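Local coordinates for protein BONZAI 1 (Arabidopsis thaliana, PDB 6KXT) that restrains plant cell death and defence responses and binds phospholipids in a calcium-dependent way, here represented by its second C2 domain, at residues K31-L36 with R56-N61; S21-K26 with L131-F136; E15-C20 with W64-L69; I82-D87 with H94-K99. All blocks are in the same frame, centred on the assembly; numbering follows the deposited sequence. Where two conformers were deposited one is given.

Interaction 1 of 4, residues K31-L36 with R56-N61; sequences KSDPFL and RKNDLN. With SO4 (sulfate ion), chain D.
Asp-33 and Lys-57 meet with their side chains at an oblique angle. The lysine chain bends at chi2 and chi3 and curls back over the carboxylate. Its NZ stays 3.3 Å from Asp-33 OD2, a weak salt bridge. In the conformer described here, Asp-33 OD1 is held more firmly by Asn-58 N at 2.8 Å, through the lone pair turned away from OD2. Lys-31 CG, anti to the backbone N (chi1 -162°), lies 3.7 Å from Leu-60 CD2, the two side chains crossing at about a right angle. Further out, the lysine chain lays CD near the carbonyl oxygen of Asn-58. Residues 56-59 form a type II beta turn packed against the run Ser-Asp-Pro-Phe, which in many C2 domains leads from the first calcium-binding loop into a strand. Pro-34 fits its ring into the turn, CD 3.0 Å from Arg-56 O. Beside it, Arg-56 N gives a nearly straight bond (174°) to Pro-34 O. The Arg-56 side chain bends at chi3, which places NE. The guanidinium meets Asp-59 side-on, with NE and NH2 both bonded to Asp-59 OD2, each at 2.8 Å and in the guanidinium plane. An alanine here would probably leave Asp-59 OD2 without its charged mate and the carboxylate freer to turn. Asp-59 OD1 accepts from Asn-61 N, an Asx turn. The guanidinium also holds a sulfate ion, probably from the crystallisation liquor, with NH2 2.9 Å from sulfate O2.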
# COMPACT_ATOMS: atom_id res chain seq x y z
N LYS A 31 19.68 -1.78 7.83
CA LYS A 31 18.55 -2.47 7.19
C LYS A 31 17.31 -1.60 7.38
O LYS A 31 17.13 -0.97 8.45
CB LYS A 31 18.45 -3.82 7.89
CG LYS A 31 17.68 -4.91 7.21
CD LYS A 31 17.77 -6.26 7.94
CE LYS A 31 19.12 -6.94 7.91
NZ LYS A 31 18.98 -8.37 8.33
N SER A 32 16.40 -1.65 6.43
CA SER A 32 15.08 -1.01 6.58
C SER A 32 14.27 -1.57 7.75
O SER A 32 14.30 -2.76 8.01
CB SER A 32 14.31 -1.14 5.30
OG SER A 32 14.94 -0.42 4.22
N ASP A 33 13.53 -0.66 8.37
CA ASP A 33 12.44 -0.97 9.32
C ASP A 33 11.14 -0.55 8.66
O ASP A 33 10.64 0.54 8.89
CB ASP A 33 12.63 -0.21 10.62
CG ASP A 33 13.99 -0.47 11.24
OD1 ASP A 33 14.30 -1.65 11.48
OD2 ASP A 33 14.73 0.54 11.51
N PRO A 34 10.58 -1.40 7.76
CA PRO A 34 9.53 -0.93 6.90
C PRO A 34 8.12 -0.95 7.51
O PRO A 34 7.79 -1.74 8.35
CB PRO A 34 9.56 -1.95 5.75
CG PRO A 34 10.02 -3.21 6.40
CD PRO A 34 11.02 -2.74 7.44
N PHE A 35 7.35 -0.01 7.01
CA PHE A 35 5.90 0.09 7.19
C PHE A 35 5.30 0.62 5.90
O PHE A 35 6.01 1.16 5.00
CB PHE A 35 5.59 1.01 8.40
CG PHE A 35 5.90 2.47 8.27
CD1 PHE A 35 7.20 2.93 8.37
CD2 PHE A 35 4.91 3.41 8.02
CE1 PHE A 35 7.51 4.27 8.25
CE2 PHE A 35 5.20 4.77 7.94
CZ PHE A 35 6.50 5.19 8.04
N LEU A 36 3.98 0.37 5.79
CA LEU A 36 3.22 0.87 4.62
C LEU A 36 2.24 1.95 5.05
O LEU A 36 1.66 1.87 6.16
CB LEU A 36 2.38 -0.22 3.93
CG LEU A 36 3.11 -1.46 3.45
CD1 LEU A 36 2.12 -2.42 2.79
CD2 LEU A 36 4.20 -1.08 2.49
N ARG A 56 7.92 -3.06 11.06
CA ARG A 56 8.61 -4.34 11.28
C ARG A 56 10.11 -4.07 11.24
O ARG A 56 10.65 -3.85 10.15
CB ARG A 56 8.21 -5.43 10.30
CG ARG A 56 6.76 -5.84 10.45
CD ARG A 56 6.32 -6.84 9.40
NE ARG A 56 7.16 -8.02 9.39
CZ ARG A 56 7.04 -9.10 10.20
NH1 ARG A 56 6.02 -9.22 11.03
NH2 ARG A 56 7.96 -10.05 10.10
N LYS A 57 10.78 -4.25 12.36
CA LYS A 57 12.22 -3.92 12.43
C LYS A 57 13.07 -4.89 11.60
O LYS A 57 12.86 -6.10 11.71
CB LYS A 57 12.65 -3.93 13.91
CG LYS A 57 12.08 -2.83 14.80
CD LYS A 57 12.84 -1.55 14.65
CE LYS A 57 14.29 -1.65 15.11
NZ LYS A 57 15.15 -0.58 14.55
N ASN A 58 14.00 -4.34 10.82
CA ASN A 58 15.11 -5.09 10.19
C ASN A 58 14.57 -6.19 9.27
O ASN A 58 15.09 -7.33 9.24
CB ASN A 58 16.03 -5.65 11.29
CG ASN A 58 16.82 -4.53 11.90
OD1 ASN A 58 17.49 -3.81 11.17
ND2 ASN A 58 16.70 -4.41 13.21
N ASP A 59 13.48 -5.91 8.57
CA ASP A 59 12.84 -6.97 7.75
C ASP A 59 12.82 -6.57 6.28
O ASP A 59 12.16 -5.57 5.93
CB ASP A 59 11.43 -7.24 8.27
CG ASP A 59 10.74 -8.46 7.72
OD1 ASP A 59 11.36 -9.12 6.88
OD2 ASP A 59 9.61 -8.73 8.24
N LEU A 60 13.44 -7.34 5.42
CA LEU A 60 13.47 -7.05 3.97
C LEU A 60 12.37 -7.85 3.24
O LEU A 60 12.20 -7.63 2.03
CB LEU A 60 14.85 -7.37 3.38
CG LEU A 60 16.02 -6.65 4.07
CD1 LEU A 60 17.34 -7.12 3.46
CD2 LEU A 60 15.92 -5.13 3.92
N ASN A 61 11.59 -8.68 3.93
CA ASN A 61 10.49 -9.47 3.33
C ASN A 61 9.28 -9.41 4.26
O ASN A 61 8.77 -10.45 4.68
CB ASN A 61 10.95 -10.87 3.01
CG ASN A 61 12.14 -10.86 2.09
OD1 ASN A 61 11.94 -10.84 0.88
ND2 ASN A 61 13.35 -10.89 2.65
S SO4 D . 7.04 -13.02 11.89
O1 SO4 D . 5.97 -12.22 11.41
O2 SO4 D . 8.27 -12.73 11.24
O3 SO4 D . 6.64 -14.38 11.56
O4 SO4 D . 7.21 -12.86 13.32
O HOH W 1 20.63 -2.94 10.37
O HOH W 2 17.26 -1.00 11.35

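Interaction 2 of 4, residues S21-K26 with L131-F136; sequences SNLESK and LKSQLF
Ser-21 N donates to Gln-134 O at 2.9 Å, in a fairly straight bond (164°). The return bond, Gln-134 N to Ser-21 O, is longer at 3.2 Å. The two residues form an antiparallel hydrogen-bonded pair, and their side chains lie on the same face of the sheet. On that face Ser-21 CB touches Phe-136 CE1 at 4.0 Å. The amide of Gln-134 turns to Asn-118 on the next strand. Past this pair the regular bonding stops. Asn-22 takes a left-handed backbone conformation, and its O comes 3.4 Å from Ser-133 CB. Leu-23 CD2 packs on the same CB at 3.9 Å. Ser-133 OG stands between its backbone N and carbonyl carbon (chi1 55°). From there it reaches a water at 2.8 Å, and this water accepts from Glu-24 N. A polar bridge thus continues the contact where direct bonds are absent. The pair joins the end of strand 13-21 to the start of strand 133-143, just after the chain turns a corner at Lys-132. Strand 117-121 flanks the far side of 133-143. Leu-23 also touches Pro-34 of strand 34-40.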
# COMPACT_ATOMS: atom_id res chain seq x y z
N SER A 21 8.53 -8.34 -1.01
CA SER A 21 9.65 -9.22 -1.37
C SER A 21 10.88 -8.38 -1.69
O SER A 21 10.76 -7.47 -2.52
CB SER A 21 9.25 -10.09 -2.52
OG SER A 21 10.14 -11.17 -2.69
N ASN A 22 12.03 -8.69 -1.08
CA ASN A 22 13.37 -8.27 -1.58
C ASN A 22 13.49 -6.74 -1.48
O ASN A 22 13.98 -6.12 -2.42
CB ASN A 22 13.63 -8.87 -2.98
CG ASN A 22 15.07 -8.78 -3.46
OD1 ASN A 22 16.01 -8.67 -2.67
ND2 ASN A 22 15.26 -8.80 -4.78
N LEU A 23 13.11 -6.13 -0.35
CA LEU A 23 13.39 -4.70 -0.16
C LEU A 23 14.90 -4.47 -0.25
O LEU A 23 15.69 -5.31 0.25
CB LEU A 23 12.86 -4.23 1.19
CG LEU A 23 11.36 -4.38 1.39
CD1 LEU A 23 10.98 -3.74 2.70
CD2 LEU A 23 10.59 -3.73 0.22
N GLU A 24 15.30 -3.38 -0.86
CA GLU A 24 16.75 -3.15 -1.10
C GLU A 24 17.50 -3.07 0.22
O GLU A 24 17.04 -2.49 1.23
CB GLU A 24 16.96 -1.85 -1.87
CG GLU A 24 18.42 -1.61 -2.20
CD GLU A 24 18.71 -0.44 -3.13
OE1 GLU A 24 18.48 0.73 -2.72
OE2 GLU A 24 19.17 -0.71 -4.25
N SER A 25 18.75 -3.55 0.16
CA SER A 25 19.71 -3.45 1.27
C SER A 25 21.09 -3.26 0.65
O SER A 25 21.40 -3.94 -0.35
CB SER A 25 19.65 -4.67 2.15
OG SER A 25 20.48 -4.51 3.27
N LYS A 26 21.81 -2.31 1.17
CA LYS A 26 23.18 -2.04 0.67
C LYS A 26 24.15 -2.01 1.84
O LYS A 26 23.85 -1.55 2.95
CB LYS A 26 23.22 -0.70 -0.07
CG LYS A 26 22.40 -0.58 -1.35
CD LYS A 26 22.53 0.85 -1.91
CE LYS A 26 22.12 1.95 -0.94
NZ LYS A 26 21.98 3.26 -1.61
N LEU A 131 11.93 -0.56 -9.28
CA LEU A 131 12.79 -1.32 -8.38
C LEU A 131 12.57 -2.81 -8.57
O LEU A 131 11.52 -3.21 -9.09
CB LEU A 131 12.47 -0.93 -6.95
CG LEU A 131 12.59 0.56 -6.63
CD1 LEU A 131 12.15 0.89 -5.23
CD2 LEU A 131 14.03 1.03 -6.86
N LYS A 132 13.46 -3.61 -8.03
CA LYS A 132 13.34 -5.08 -8.01
C LYS A 132 12.34 -5.50 -6.93
O LYS A 132 11.82 -6.66 -7.07
CB LYS A 132 14.71 -5.69 -7.77
CG LYS A 132 15.63 -5.52 -8.96
CD LYS A 132 16.94 -6.27 -8.76
CE LYS A 132 17.91 -6.03 -9.90
NZ LYS A 132 19.14 -6.85 -9.77
N SER A 133 12.20 -4.73 -5.86
CA SER A 133 11.28 -5.06 -4.77
C SER A 133 9.84 -5.05 -5.29
O SER A 133 9.50 -4.27 -6.21
CB SER A 133 11.45 -4.19 -3.60
OG SER A 133 11.35 -2.81 -3.95
N GLN A 134 9.01 -5.89 -4.69
CA GLN A 134 7.59 -6.11 -5.06
C GLN A 134 6.68 -6.12 -3.85
O GLN A 134 7.08 -6.53 -2.76
CB GLN A 134 7.40 -7.39 -5.85
CG GLN A 134 8.13 -7.34 -7.19
CD GLN A 134 8.16 -8.64 -7.93
OE1 GLN A 134 8.38 -9.69 -7.31
NE2 GLN A 134 7.97 -8.59 -9.23
N LEU A 135 5.46 -5.64 -4.06
CA LEU A 135 4.34 -5.67 -3.13
C LEU A 135 3.38 -6.76 -3.60
O LEU A 135 3.06 -6.86 -4.80
CB LEU A 135 3.60 -4.33 -3.12
CG LEU A 135 2.38 -4.21 -2.20
CD1 LEU A 135 2.77 -4.19 -0.76
CD2 LEU A 135 1.59 -2.95 -2.52
N PHE A 136 2.93 -7.58 -2.69
CA PHE A 136 1.96 -8.65 -2.90
C PHE A 136 0.77 -8.45 -1.98
O PHE A 136 0.87 -7.85 -0.87
CB PHE A 136 2.59 -10.01 -2.66
CG PHE A 136 3.62 -10.42 -3.67
CD1 PHE A 136 4.93 -10.04 -3.56
CD2 PHE A 136 3.25 -11.26 -4.73
CE1 PHE A 136 5.86 -10.39 -4.54
CE2 PHE A 136 4.19 -11.63 -5.67
CZ PHE A 136 5.48 -11.20 -5.58
O HOH W 3 13.67 -1.81 -2.80

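Interaction 3 of 4, residues E15-C20 with W64-L69; sequences EIVFRC and WKPVFL
Trp-64 turns the edge of its indole to strand 15-20. Cys-20 SG lies 3.6 Å from CZ3, close to the ring plane, a sulfur-aromatic contact at the edge. Phe-18 O also sits at this edge, and Phe-18 CB touches CE3 at 4.0 Å. The Phe-18 ring has Ile-16 CG2 over the centre of one face, 3.6 Å above it. Val-67 CG2 reaches Phe-18 CE2 obliquely, at 3.8 Å. The third ring, Phe-68, lies beside Glu-15 and points the same way, with the carboxylate and ring planes 40° apart. Glu-15 is extended, CG anti to the backbone N (chi1 177°), and lies alongside both Phe-68 and Pro-66. Its OE2 rests 3.4 Å from Pro-66 CB and has a long, weak ion pair with Lys-139. An alanine in its place would probably leave Pro-66 with less cover, Lys-139 without that distant charge and the Phe-68 ring with less to hold its rotation. Ile-16 and Val-67 exchange two backbone bonds of 2.9 Å, between each N and the opposite O. Trp-64 N to Phe-18 O is nearly straight (170°). Between these pairs the chains part, and a water bridges Ile-16 O, Phe-18 N and Lys-65 O. Ile-16, Phe-18 and Leu-69 face inward, toward helix 104-113 or strand 48-52. Strand 67-70 is one of the two outermost strands of its sheet, so this is edge pairing in the antiparallel beta sandwich of a C2 domain, with an aliphatic and aromatic core beneath it.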
# COMPACT_ATOMS: atom_id res chain seq x y z
N GLU A 15 -10.52 -6.02 4.07
CA GLU A 15 -9.39 -6.44 4.92
C GLU A 15 -8.28 -6.90 3.98
O GLU A 15 -8.50 -7.80 3.13
CB GLU A 15 -9.87 -7.57 5.83
CG GLU A 15 -8.73 -8.09 6.68
CD GLU A 15 -9.12 -9.19 7.65
OE1 GLU A 15 -10.32 -9.49 7.74
OE2 GLU A 15 -8.22 -9.71 8.32
N ILE A 16 -7.07 -6.37 4.15
CA ILE A 16 -5.93 -6.65 3.25
C ILE A 16 -4.70 -6.98 4.06
O ILE A 16 -4.35 -6.25 5.01
CB ILE A 16 -5.63 -5.46 2.31
CG1 ILE A 16 -6.89 -5.00 1.58
CG2 ILE A 16 -4.48 -5.87 1.36
CD1 ILE A 16 -6.67 -3.94 0.51
N VAL A 17 -4.05 -8.09 3.72
CA VAL A 17 -2.71 -8.43 4.26
C VAL A 17 -1.74 -8.15 3.11
O VAL A 17 -1.82 -8.80 2.04
CB VAL A 17 -2.60 -9.88 4.77
CG1 VAL A 17 -1.14 -10.22 5.06
CG2 VAL A 17 -3.48 -10.10 5.99
N PHE A 18 -0.83 -7.22 3.31
CA PHE A 18 0.26 -6.85 2.40
C PHE A 18 1.55 -7.54 2.79
O PHE A 18 1.84 -7.75 3.97
CB PHE A 18 0.51 -5.34 2.45
CG PHE A 18 -0.60 -4.50 1.87
CD1 PHE A 18 -0.78 -4.46 0.49
CD2 PHE A 18 -1.38 -3.68 2.65
CE1 PHE A 18 -1.72 -3.61 -0.08
CE2 PHE A 18 -2.31 -2.82 2.08
CZ PHE A 18 -2.49 -2.81 0.72
N ARG A 19 2.31 -7.90 1.76
CA ARG A 19 3.63 -8.53 1.92
C ARG A 19 4.58 -7.85 0.94
O ARG A 19 4.14 -7.52 -0.20
CB ARG A 19 3.52 -10.02 1.61
CG ARG A 19 4.86 -10.72 1.45
CD ARG A 19 4.59 -12.22 1.32
NE ARG A 19 3.95 -12.65 0.07
CZ ARG A 19 4.62 -12.90 -1.05
NH1 ARG A 19 5.92 -12.70 -1.13
NH2 ARG A 19 3.97 -13.35 -2.11
N CYS A 20 5.84 -7.67 1.28
CA CYS A 20 6.87 -7.24 0.34
C CYS A 20 7.94 -8.31 0.19
O CYS A 20 8.19 -9.08 1.17
CB CYS A 20 7.53 -5.93 0.70
SG CYS A 20 6.36 -4.56 0.77
N TRP A 64 2.64 -7.86 6.98
CA TRP A 64 2.08 -7.04 8.07
C TRP A 64 0.75 -7.62 8.54
O TRP A 64 0.13 -8.44 7.79
CB TRP A 64 1.93 -5.57 7.62
CG TRP A 64 3.21 -4.82 7.48
CD1 TRP A 64 3.94 -4.24 8.48
CD2 TRP A 64 3.89 -4.55 6.25
NE1 TRP A 64 5.03 -3.63 7.93
CE2 TRP A 64 5.05 -3.80 6.57
CE3 TRP A 64 3.69 -4.91 4.90
CZ2 TRP A 64 5.90 -3.30 5.59
CZ3 TRP A 64 4.55 -4.43 3.93
CH2 TRP A 64 5.65 -3.66 4.27
N LYS A 65 0.32 -7.15 9.69
CA LYS A 65 -1.04 -7.47 10.20
C LYS A 65 -2.03 -6.86 9.22
O LYS A 65 -1.75 -5.90 8.49
CB LYS A 65 -1.20 -6.93 11.62
CG LYS A 65 -0.29 -7.57 12.66
CD LYS A 65 -0.42 -6.95 14.02
CE LYS A 65 0.50 -7.62 15.02
NZ LYS A 65 0.20 -7.17 16.39
N PRO A 66 -3.27 -7.39 9.21
CA PRO A 66 -4.26 -6.86 8.31
C PRO A 66 -4.56 -5.39 8.55
O PRO A 66 -4.54 -4.87 9.68
CB PRO A 66 -5.54 -7.67 8.57
CG PRO A 66 -5.11 -8.82 9.46
CD PRO A 66 -3.71 -8.58 9.96
N VAL A 67 -4.80 -4.69 7.44
CA VAL A 67 -5.39 -3.34 7.45
C VAL A 67 -6.83 -3.41 6.95
O VAL A 67 -7.18 -4.30 6.18
CB VAL A 67 -4.55 -2.33 6.67
CG1 VAL A 67 -3.11 -2.27 7.19
CG2 VAL A 67 -4.56 -2.56 5.19
N PHE A 68 -7.66 -2.49 7.40
CA PHE A 68 -9.09 -2.42 7.03
C PHE A 68 -9.35 -1.09 6.36
O PHE A 68 -9.00 -0.05 6.91
CB PHE A 68 -9.96 -2.52 8.29
CG PHE A 68 -9.78 -3.84 8.97
CD1 PHE A 68 -8.75 -4.02 9.89
CD2 PHE A 68 -10.54 -4.93 8.61
CE1 PHE A 68 -8.48 -5.27 10.42
CE2 PHE A 68 -10.32 -6.16 9.20
CZ PHE A 68 -9.31 -6.32 10.11
N LEU A 69 -9.86 -1.13 5.15
CA LEU A 69 -10.13 0.09 4.37
C LEU A 69 -11.61 0.16 3.99
O LEU A 69 -12.14 -0.78 3.37
CB LEU A 69 -9.25 0.08 3.12
CG LEU A 69 -7.76 0.26 3.37
CD1 LEU A 69 -6.95 -0.09 2.13
CD2 LEU A 69 -7.46 1.67 3.87
O HOH W 4 -1.49 -5.54 5.68

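Interaction 4 of 4, residues I82-D87 with H94-K99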
# COMPACT_ATOMS: atom_id res chain seq x y z
N ILE A 82 -2.57 5.66 -3.27
CA ILE A 82 -1.10 5.51 -3.18
C ILE A 82 -0.78 4.58 -2.05
O ILE A 82 -1.35 4.70 -0.94
CB ILE A 82 -0.39 6.85 -2.95
CG1 ILE A 82 -0.77 7.87 -4.01
CG2 ILE A 82 1.08 6.59 -2.92
CD1 ILE A 82 -0.45 7.42 -5.32
N ILE A 83 0.16 3.66 -2.29
CA ILE A 83 0.67 2.74 -1.24
C ILE A 83 2.16 2.93 -1.23
O ILE A 83 2.80 2.69 -2.25
CB ILE A 83 0.27 1.28 -1.47
CG1 ILE A 83 -1.25 1.17 -1.63
CG2 ILE A 83 0.76 0.42 -0.32
CD1 ILE A 83 -1.71 -0.04 -2.41
N GLU A 84 2.71 3.45 -0.15
CA GLU A 84 4.16 3.68 -0.08
C GLU A 84 4.74 2.89 1.07
O GLU A 84 4.20 2.87 2.20
CB GLU A 84 4.48 5.16 0.14
CG GLU A 84 3.98 5.99 -0.98
CD GLU A 84 4.82 7.22 -1.24
OE1 GLU A 84 4.82 8.14 -0.37
OE2 GLU A 84 5.38 7.26 -2.37
N CYS A 85 5.87 2.25 0.80
CA CYS A 85 6.68 1.58 1.82
C CYS A 85 7.80 2.57 2.24
O CYS A 85 8.45 3.13 1.37
CB CYS A 85 7.23 0.28 1.24
SG CYS A 85 8.17 -0.65 2.48
N SER A 86 7.91 2.79 3.54
CA SER A 86 8.93 3.69 4.14
C SER A 86 9.69 2.98 5.24
O SER A 86 9.20 2.01 5.88
CB SER A 86 8.32 4.94 4.68
OG SER A 86 7.71 5.69 3.65
N ASP A 87 10.91 3.46 5.40
CA ASP A 87 11.84 3.06 6.47
C ASP A 87 11.64 3.98 7.69
O ASP A 87 11.93 5.17 7.58
CB ASP A 87 13.27 3.21 5.96
CG ASP A 87 14.33 2.74 6.93
OD1 ASP A 87 14.00 2.07 7.90
OD2 ASP A 87 15.51 3.00 6.64
N HIS A 94 11.24 9.68 7.89
CA HIS A 94 11.17 8.32 7.34
C HIS A 94 11.55 8.35 5.87
O HIS A 94 10.94 9.12 5.10
CB HIS A 94 9.78 7.76 7.58
CG HIS A 94 9.34 7.95 9.00
ND1 HIS A 94 10.15 7.58 10.06
CD2 HIS A 94 8.19 8.41 9.55
CE1 HIS A 94 9.55 7.84 11.20
NE2 HIS A 94 8.33 8.30 10.92
N SER A 95 12.40 7.42 5.46
CA SER A 95 12.87 7.44 4.05
C SER A 95 12.01 6.55 3.17
O SER A 95 11.52 5.51 3.63
CB SER A 95 14.29 7.11 3.91
OG SER A 95 14.58 5.88 4.54
N LEU A 96 11.80 7.01 1.96
CA LEU A 96 10.98 6.28 0.97
C LEU A 96 11.72 5.05 0.47
O LEU A 96 12.87 5.17 -0.03
CB LEU A 96 10.65 7.21 -0.19
CG LEU A 96 9.70 6.64 -1.24
CD1 LEU A 96 8.37 6.24 -0.64
CD2 LEU A 96 9.52 7.67 -2.34
N ILE A 97 11.06 3.91 0.58
CA ILE A 97 11.54 2.64 -0.01
C ILE A 97 10.89 2.43 -1.38
O ILE A 97 11.62 2.04 -2.30
CB ILE A 97 11.29 1.48 0.97
CG1 ILE A 97 12.07 1.63 2.31
CG2 ILE A 97 11.54 0.16 0.27
CD1 ILE A 97 11.63 0.65 3.40
N GLY A 98 9.60 2.70 -1.54
CA GLY A 98 8.97 2.47 -2.85
C GLY A 98 7.51 2.87 -2.84
O GLY A 98 6.92 2.95 -1.76
N LYS A 99 6.98 3.14 -4.03
CA LYS A 99 5.61 3.60 -4.24
C LYS A 99 4.92 2.68 -5.24
O LYS A 99 5.50 2.23 -6.26
CB LYS A 99 5.70 5.00 -4.87
CG LYS A 99 4.40 5.66 -5.17
CD LYS A 99 4.63 7.06 -5.70
CE LYS A 99 3.29 7.76 -5.75
NZ LYS A 99 3.43 9.07 -6.40
O HOH W 5 8.74 7.98 2.96
O HOH W 6 16.41 5.53 6.45
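Cys-85 O is gripped by two backbone donors of the partner strand. Ile-97 N lies 2.8 Å from it and Gly-98 N 3.2 Å, both coming from the same face of its carbonyl plane. This is a classic beta bulge: Ile-97 and Gly-98 together face Cys-85, and the register shifts by one. Cys-85 N in turn donates to Gly-98 O at 2.9 Å. Past the bulge, Asp-87 N meets Ser-95 O in a straight bond (171°), and Ser-95 N returns one to Asp-87 O. Within the bulge the Ile-97 side chain starts out toward strand 82-87, and its CD1 touches Cys-85 SG at 3.8 Å. Polar side chains complete the pairing. Asp-87 OD1 accepts from Asp-33 N, outside this hairpin. Asp-87 OD2 takes a water at 2.7 Å, and the same water bonds Ser-95 OG in the conformer described. Ser-86 OG shares a second water with His-94 O. His-94 ND1 is bonded to Asn-89 N in the connecting loop. Glu-84 OE2 lies against the aliphatic part of Lys-99, 3.4 Å from CG. Its distance to Lys-99 NZ is 4.8 Å, too long for direct contact, though the opposite charges would probably still attract. Ile-82 CG2 covers the same lysine near CE. The chemistry thus changes along the hairpin: alkyl contacts prevail at Ile-82 and Lys-99, while water and carboxylate bonds gather near the loop that in C2 domains commonly carries calcium ligands.

From the N terminus, strand 13-21 takes part first. Its residues 15-20 pair with 64-69 in interaction 3, closing a loop that holds all of interaction 1. Interaction 1 joins the entry of strand 34-40 to the loop at 56-61. That loop also bonds 21-26, through Leu-60 and Asn-61. Interaction 4 follows in series, a hairpin beside strand 34-40, where Asp-33 meets Asp-87 and Phe-35 meets Ser-86. Interaction 2 closes the widest loop, from 21-26 to 131-136. It encloses interactions 1 and 4 but crosses interaction 3. Interactions 2 and 3 belong to one sheet and interaction 4 to the other. Leu-23, Leu-135, Ile-83 and Ile-97 pack across between them.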